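Local structure of nonsense-mediated mRNA decay protein 2 (Saccharomyces cerevisiae, 4LUN) at residues F147-L150 with Y151-G154; D3-K6 with K7-D11. The protein takes part in the nonsense-mediated decay of mRNAs that carry premature stop codons and, as the full-length protein, interacts through its C-terminus with the helicase UPF1. All coordinates share one frame; numbering follows the deposited sequence.

Contact 1: residues F147-L150 with Y151-G154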
ATOM      1  N   PHE A 147       0.423   5.752   0.104  1.00 13.96           N
ATOM      2  CA  PHE A 147       1.817   5.885   0.497  1.00 12.90           C
ATOM      3  C   PHE A 147       2.703   5.990  -0.727  1.00 17.82           C
ATOM      4  O   PHE A 147       3.585   6.846  -0.793  1.00 15.37           O
ATOM      5  CB  PHE A 147       2.299   4.708   1.334  1.00 14.37           C
ATOM      6  CG  PHE A 147       3.773   4.757   1.598  1.00 12.29           C
ATOM      7  CD1 PHE A 147       4.257   5.430   2.705  1.00 18.96           C
ATOM      8  CD2 PHE A 147       4.670   4.156   0.728  1.00 15.44           C
ATOM      9  CE1 PHE A 147       5.626   5.515   2.942  1.00 16.29           C
ATOM     10  CE2 PHE A 147       6.037   4.236   0.960  1.00 21.17           C
ATOM     11  CZ  PHE A 147       6.507   4.916   2.079  1.00 20.22           C
ATOM     12  N   THR A 148       2.467   5.099  -1.685  1.00 15.69           N
ATOM     13  CA  THR A 148       3.332   5.000  -2.851  1.00 15.19           C
ATOM     14  C   THR A 148       3.220   6.239  -3.738  1.00 15.81           C
ATOM     15  O   THR A 148       4.232   6.714  -4.280  1.00 16.25           O
ATOM     16  CB  THR A 148       3.062   3.706  -3.633  1.00 13.85           C
ATOM     17  OG1 THR A 148       3.226   2.600  -2.741  1.00 15.55           O
ATOM     18  CG2 THR A 148       4.080   3.543  -4.753  1.00 12.76           C
ATOM     19  N   GLU A 149       2.014   6.783  -3.853  1.00 14.04           N
ATOM     20  CA  GLU A 149       1.820   7.982  -4.659  1.00 16.73           C
ATOM     21  C   GLU A 149       2.581   9.150  -4.031  1.00 21.89           C
ATOM     22  O   GLU A 149       3.157   9.992  -4.746  1.00 16.54           O
ATOM     23  CB  GLU A 149       0.336   8.340  -4.794  1.00 21.82           C
ATOM     24  CG  GLU A 149      -0.553   7.285  -5.450  1.00 23.37           C
ATOM     25  CD  GLU A 149      -0.344   7.131  -6.951  1.00 34.56           C
ATOM     26  OE1 GLU A 149       0.572   7.769  -7.522  1.00 34.45           O
ATOM     27  OE2 GLU A 149      -1.110   6.355  -7.562  1.00 33.82           O
ATOM     28  N   LEU A 150       2.607   9.195  -2.699  1.00 16.89           N
ATOM     29  CA  LEU A 150       3.342  10.255  -1.995  1.00 13.37           C
ATOM     30  C   LEU A 150       4.849  10.016  -1.984  1.00 18.07           C
ATOM     31  O   LEU A 150       5.645  10.956  -1.835  1.00 17.91           O
ATOM     32  CB  LEU A 150       2.831  10.423  -0.557  1.00 16.91           C
ATOM     33  CG  LEU A 150       1.436  11.022  -0.475  1.00 20.15           C
ATOM     34  CD1 LEU A 150       0.874  10.838   0.937  1.00 18.15           C
ATOM     35  CD2 LEU A 150       1.499  12.505  -0.844  1.00 18.95           C
ATOM     36  N   TYR A 151       5.236   8.757  -2.117  1.00 15.56           N
ATOM     37  CA  TYR A 151       6.634   8.419  -2.292  1.00 14.96           C
ATOM     38  C   TYR A 151       7.087   8.936  -3.650  1.00 18.46           C
ATOM     39  O   TYR A 151       8.157   9.539  -3.769  1.00 15.99           O
ATOM     40  CB  TYR A 151       6.841   6.894  -2.192  1.00 16.94           C
ATOM     41  CG  TYR A 151       8.216   6.485  -2.676  1.00 13.69           C
ATOM     42  CD1 TYR A 151       9.300   6.485  -1.815  1.00 15.70           C
ATOM     43  CD2 TYR A 151       8.432   6.123  -4.002  1.00 15.82           C
ATOM     44  CE1 TYR A 151      10.561   6.143  -2.265  1.00 14.19           C
ATOM     45  CE2 TYR A 151       9.682   5.785  -4.459  1.00 16.60           C
ATOM     46  CZ  TYR A 151      10.744   5.790  -3.592  1.00 13.95           C
ATOM     47  OH  TYR A 151      11.991   5.429  -4.053  1.00 16.67           O
ATOM     48  N   LEU A 152       6.277   8.701  -4.678  1.00 17.60           N
ATOM     49  CA  LEU A 152       6.697   9.036  -6.037  1.00 19.89           C
ATOM     50  C   LEU A 152       6.809  10.547  -6.268  1.00 20.78           C
ATOM     51  O   LEU A 152       7.505  10.993  -7.186  1.00 21.37           O
ATOM     52  CB  LEU A 152       5.766   8.406  -7.067  1.00 18.15           C
ATOM     53  CG  LEU A 152       5.877   6.881  -7.184  1.00 17.94           C
ATOM     54  CD1 LEU A 152       4.712   6.343  -7.994  1.00 23.95           C
ATOM     55  CD2 LEU A 152       7.215   6.480  -7.814  1.00 18.63           C
ATOM     56  N   VAL A 153       6.127  11.330  -5.447  1.00 18.69           N
ATOM     57  CA  VAL A 153       6.284  12.787  -5.532  1.00 17.41           C
ATOM     58  C   VAL A 153       7.267  13.345  -4.505  1.00 16.37           C
ATOM     59  O   VAL A 153       7.371  14.551  -4.335  1.00 19.15           O
ATOM     60  CB  VAL A 153       4.927  13.558  -5.502  1.00 18.89           C
ATOM     61  CG1 VAL A 153       4.073  13.154  -6.698  1.00 22.90           C
ATOM     62  CG2 VAL A 153       4.191  13.328  -4.188  1.00 15.27           C
ATOM     63  N   GLY A 154       8.008  12.471  -3.835  1.00 17.31           N
ATOM     64  CA  GLY A 154       9.088  12.929  -2.981  1.00 20.81           C
ATOM     65  C   GLY A 154       8.683  13.457  -1.617  1.00 18.36           C
ATOM     66  O   GLY A 154       9.468  14.125  -0.942  1.00 18.33           O
TER

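Contact 2: residues D3-K6 with K7-D11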
ATOM      1  N   ASP A   3       2.994  11.959 -15.511  1.00 31.92           N
ATOM      2  CA  ASP A   3       4.372  11.884 -15.032  1.00 33.28           C
ATOM      3  C   ASP A   3       5.025  13.268 -14.964  1.00 35.07           C
ATOM      4  O   ASP A   3       5.875  13.509 -14.122  1.00 29.36           O
ATOM      5  CB  ASP A   3       5.212  10.935 -15.900  1.00 32.40           C
ATOM      6  CG  ASP A   3       4.846   9.462 -15.699  1.00 35.85           C
ATOM      7  OD1 ASP A   3       4.212   9.131 -14.674  1.00 32.16           O
ATOM      8  OD2 ASP A   3       5.205   8.634 -16.563  1.00 35.26           O
ATOM      9  N   GLY A   4       4.622  14.170 -15.855  1.00 33.18           N
ATOM     10  CA  GLY A   4       5.136  15.527 -15.848  1.00 32.52           C
ATOM     11  C   GLY A   4       4.812  16.256 -14.560  1.00 30.65           C
ATOM     12  O   GLY A   4       5.675  16.915 -13.975  1.00 33.63           O
ATOM     13  N   ARG A   5       3.567  16.137 -14.111  1.00 27.33           N
ATOM     14  CA  ARG A   5       3.137  16.768 -12.867  1.00 30.24           C
ATOM     15  C   ARG A   5       3.777  16.087 -11.653  1.00 29.71           C
ATOM     16  O   ARG A   5       4.114  16.751 -10.668  1.00 24.37           O
ATOM     17  CB  ARG A   5       1.609  16.739 -12.752  1.00 28.75           C
ATOM     18  CG  ARG A   5       1.067  17.398 -11.494  1.00 31.47           C
ATOM     19  CD  ARG A   5       1.521  18.845 -11.371  1.00 34.36           C
ATOM     20  NE  ARG A   5       0.999  19.466 -10.159  1.00 32.43           N
ATOM     21  CZ  ARG A   5       1.396  20.641  -9.682  1.00 34.68           C
ATOM     22  NH1 ARG A   5       2.338  21.333 -10.311  1.00 43.04           N
ATOM     23  NH2 ARG A   5       0.853  21.119  -8.571  1.00 40.60           N
ATOM     24  N   LYS A   6       3.944  14.770 -11.721  1.00 27.16           N
ATOM     25  CA  LYS A   6       4.664  14.056 -10.671  1.00 23.54           C
ATOM     26  C   LYS A   6       6.063  14.631 -10.520  1.00 23.21           C
ATOM     27  O   LYS A   6       6.529  14.885  -9.408  1.00 23.13           O
ATOM     28  CB  LYS A   6       4.771  12.559 -10.990  1.00 28.58           C
ATOM     29  CG  LYS A   6       3.535  11.740 -10.663  1.00 30.35           C
ATOM     30  CD  LYS A   6       3.843  10.251 -10.777  1.00 29.18           C
ATOM     31  CE  LYS A   6       2.656   9.402 -10.362  1.00 39.41           C
ATOM     32  NZ  LYS A   6       1.372  10.007 -10.808  1.00 46.25           N
ATOM     33  N   LYS A   7       6.735  14.844 -11.646  1.00 25.10           N
ATOM     34  CA  LYS A   7       8.101  15.365 -11.622  1.00 26.30           C
ATOM     35  C   LYS A   7       8.157  16.819 -11.140  1.00 26.13           C
ATOM     36  O   LYS A   7       9.073  17.202 -10.402  1.00 26.10           O
ATOM     37  CB  LYS A   7       8.780  15.173 -12.984  1.00 28.40           C
ATOM     38  CG  LYS A   7       9.030  13.705 -13.322  1.00 38.70           C
ATOM     39  CD  LYS A   7       9.647  13.522 -14.705  1.00 44.15           C
ATOM     40  CE  LYS A   7       8.681  12.822 -15.646  1.00 38.15           C
ATOM     41  NZ  LYS A   7       9.223  11.518 -16.127  1.00 48.69           N
ATOM     42  N   GLU A   8       7.174  17.624 -11.539  1.00 23.62           N
ATOM     43  CA  GLU A   8       7.064  18.993 -11.043  1.00 25.71           C
ATOM     44  C   GLU A   8       6.976  19.024  -9.520  1.00 28.53           C
ATOM     45  O   GLU A   8       7.695  19.774  -8.861  1.00 27.58           O
ATOM     46  CB  GLU A   8       5.816  19.679 -11.609  1.00 34.78           C
ATOM     47  CG  GLU A   8       5.897  20.091 -13.069  1.00 40.65           C
ATOM     48  CD  GLU A   8       4.645  20.835 -13.520  1.00 51.19           C
ATOM     49  OE1 GLU A   8       3.949  21.411 -12.654  1.00 49.33           O
ATOM     50  OE2 GLU A   8       4.358  20.837 -14.736  1.00 52.12           O
ATOM     51  N   LEU A   9       6.075  18.212  -8.970  1.00 22.02           N
ATOM     52  CA  LEU A   9       5.890  18.128  -7.525  1.00 22.50           C
ATOM     53  C   LEU A   9       7.122  17.551  -6.846  1.00 23.03           C
ATOM     54  O   LEU A   9       7.511  18.008  -5.769  1.00 22.55           O
ATOM     55  CB  LEU A   9       4.686  17.249  -7.189  1.00 23.13           C
ATOM     56  CG  LEU A   9       3.304  17.858  -7.430  1.00 28.29           C
ATOM     57  CD1 LEU A   9       2.224  16.812  -7.214  1.00 20.90           C
ATOM     58  CD2 LEU A   9       3.080  19.049  -6.508  1.00 25.60           C
ATOM     59  N   HIS A  10       7.709  16.530  -7.463  1.00 22.09           N
ATOM     60  CA  HIS A  10       8.924  15.915  -6.925  1.00 19.94           C
ATOM     61  C   HIS A  10      10.025  16.959  -6.751  1.00 20.71           C
ATOM     62  O   HIS A  10      10.691  17.003  -5.715  1.00 22.41           O
ATOM     63  CB  HIS A  10       9.398  14.747  -7.795  1.00 23.41           C
ATOM     64  CG  HIS A  10      10.431  13.894  -7.129  1.00 21.47           C
ATOM     65  ND1 HIS A  10      11.767  14.232  -7.095  1.00 21.31           N
ATOM     66  CD2 HIS A  10      10.322  12.728  -6.449  1.00 18.31           C
ATOM     67  CE1 HIS A  10      12.436  13.310  -6.424  1.00 23.54           C
ATOM     68  NE2 HIS A  10      11.578  12.392  -6.017  1.00 20.84           N
ATOM     69  N   ASP A  11      10.197  17.816  -7.752  1.00 21.94           N
ATOM     70  CA  ASP A  11      11.212  18.870  -7.669  1.00 24.55           C
ATOM     71  C   ASP A  11      10.925  19.842  -6.524  1.00 22.73           C
ATOM     72  O   ASP A  11      11.815  20.160  -5.733  1.00 26.51           O
ATOM     73  CB  ASP A  11      11.330  19.622  -9.001  1.00 27.32           C
ATOM     74  CG  ASP A  11      12.457  20.647  -8.997  1.00 42.85           C
ATOM     75  OD1 ASP A  11      13.431  20.472  -8.230  1.00 43.71           O
ATOM     76  OD2 ASP A  11      12.373  21.626  -9.768  1.00 50.87           O
TER

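Contact 1: residues F147-L150 with Y151-G154
Tyr151 N reaches back to Phe147 O (2.9 Å) and Leu152 N to Thr148 O in the closing turn of helix 130-152, before Val153 N makes a weak hydrogen bond to Glu149 O (3.3 Å). The helix then ends in a Schellman motif: Gly154, at positive phi (79°), is the C-prime residue, its N bonds to Tyr151 O, and Val155 N turns back to Leu150 O. In the N-terminal MIF4G domain of this longer protein, a HEAT-like helical array, this helix end packs against helices 182-190, 106-116 and 87-104, the first two meeting the Phe147 ring. Tyr151 has CG anti to the backbone N (chi1 167°), which carries the phenol away from the preceding turn to hydrogen-bond Tyr227 N through OH. Its CB stays behind, meeting CE2 of the Phe147 ring obliquely at 4.2 Å. Leu152 lies against the same turn, its CG 3.3 Å from Thr148 O. Thr148 OG1 bonds to Leu144 O, one turn earlier, and Glu149 OE2 forms a salt bridge with Arg145. Where the helix unwinds, Val153 lies along the last turn, with CG2 3.5 Å from Glu149 O and 4.4 Å from Leu150 CD2.

Contact 2: residues D3-K6 with K7-D11
Arg5 and Glu8 form an i to i+3 salt bridge on the first turns of helix 3-17, with Arg5 NH1 2.8 Å from Glu8 OE1. The carboxylate oxygen lies in the guanidinium plane, yet the two flat groups stand almost perpendicular, 86° apart, and a single N-H does the bonding at a moderate angle of 144°. Four residues on from Arg5, Leu9 supplies the apolar part of the contact, laying CD2 over one guanidinium face, toward its rim and 3.7 Å from Arg5 NH2. A bend at chi2 (57°) in an otherwise extended chain turns the arginine head forward along the helix, toward the C-terminal side, where both partners lie. The backbone holds these groups in step, with Leu9 N bonded to Arg5 O. Further out, Glu95 of helix 87-104 takes Arg5 NH2 in a second salt bridge, while Leu9 packs on Val94 and Ser98 of the same helix. A methionine at Arg5 would probably leave Glu8 and Glu95 without the cation they share and remove the flat lid from Leu9. On another side of the helix Asp3 OD1 is hydrogen-bonded to Trp222, and Lys7 folds back until its CE lies 3.3 Å from Asp3 O.

From the N terminus, contact 2 comes first, within helix 3-17, and is complete long before contact 1 finishes helix 130-152; the two are in series, neither nested nor crossed. Contact 2 lies within one helix and contact 1 runs over a helix end, so neither closes a long loop. Their joining is spatial: the centres lie about 11 Å apart, and the imidazole of His10 packs against the terminating turn, its CD2 3.4 Å from Leu152 O. Lys6 CE approaches Glu149 OE1 to 3.9 Å, and Asn13, farther along the first helix, donates from ND2 to Val153 O. Helix 3-17 is thereby tied to the C-terminal end of helix 130-152, and both contacts pack on helix 87-104.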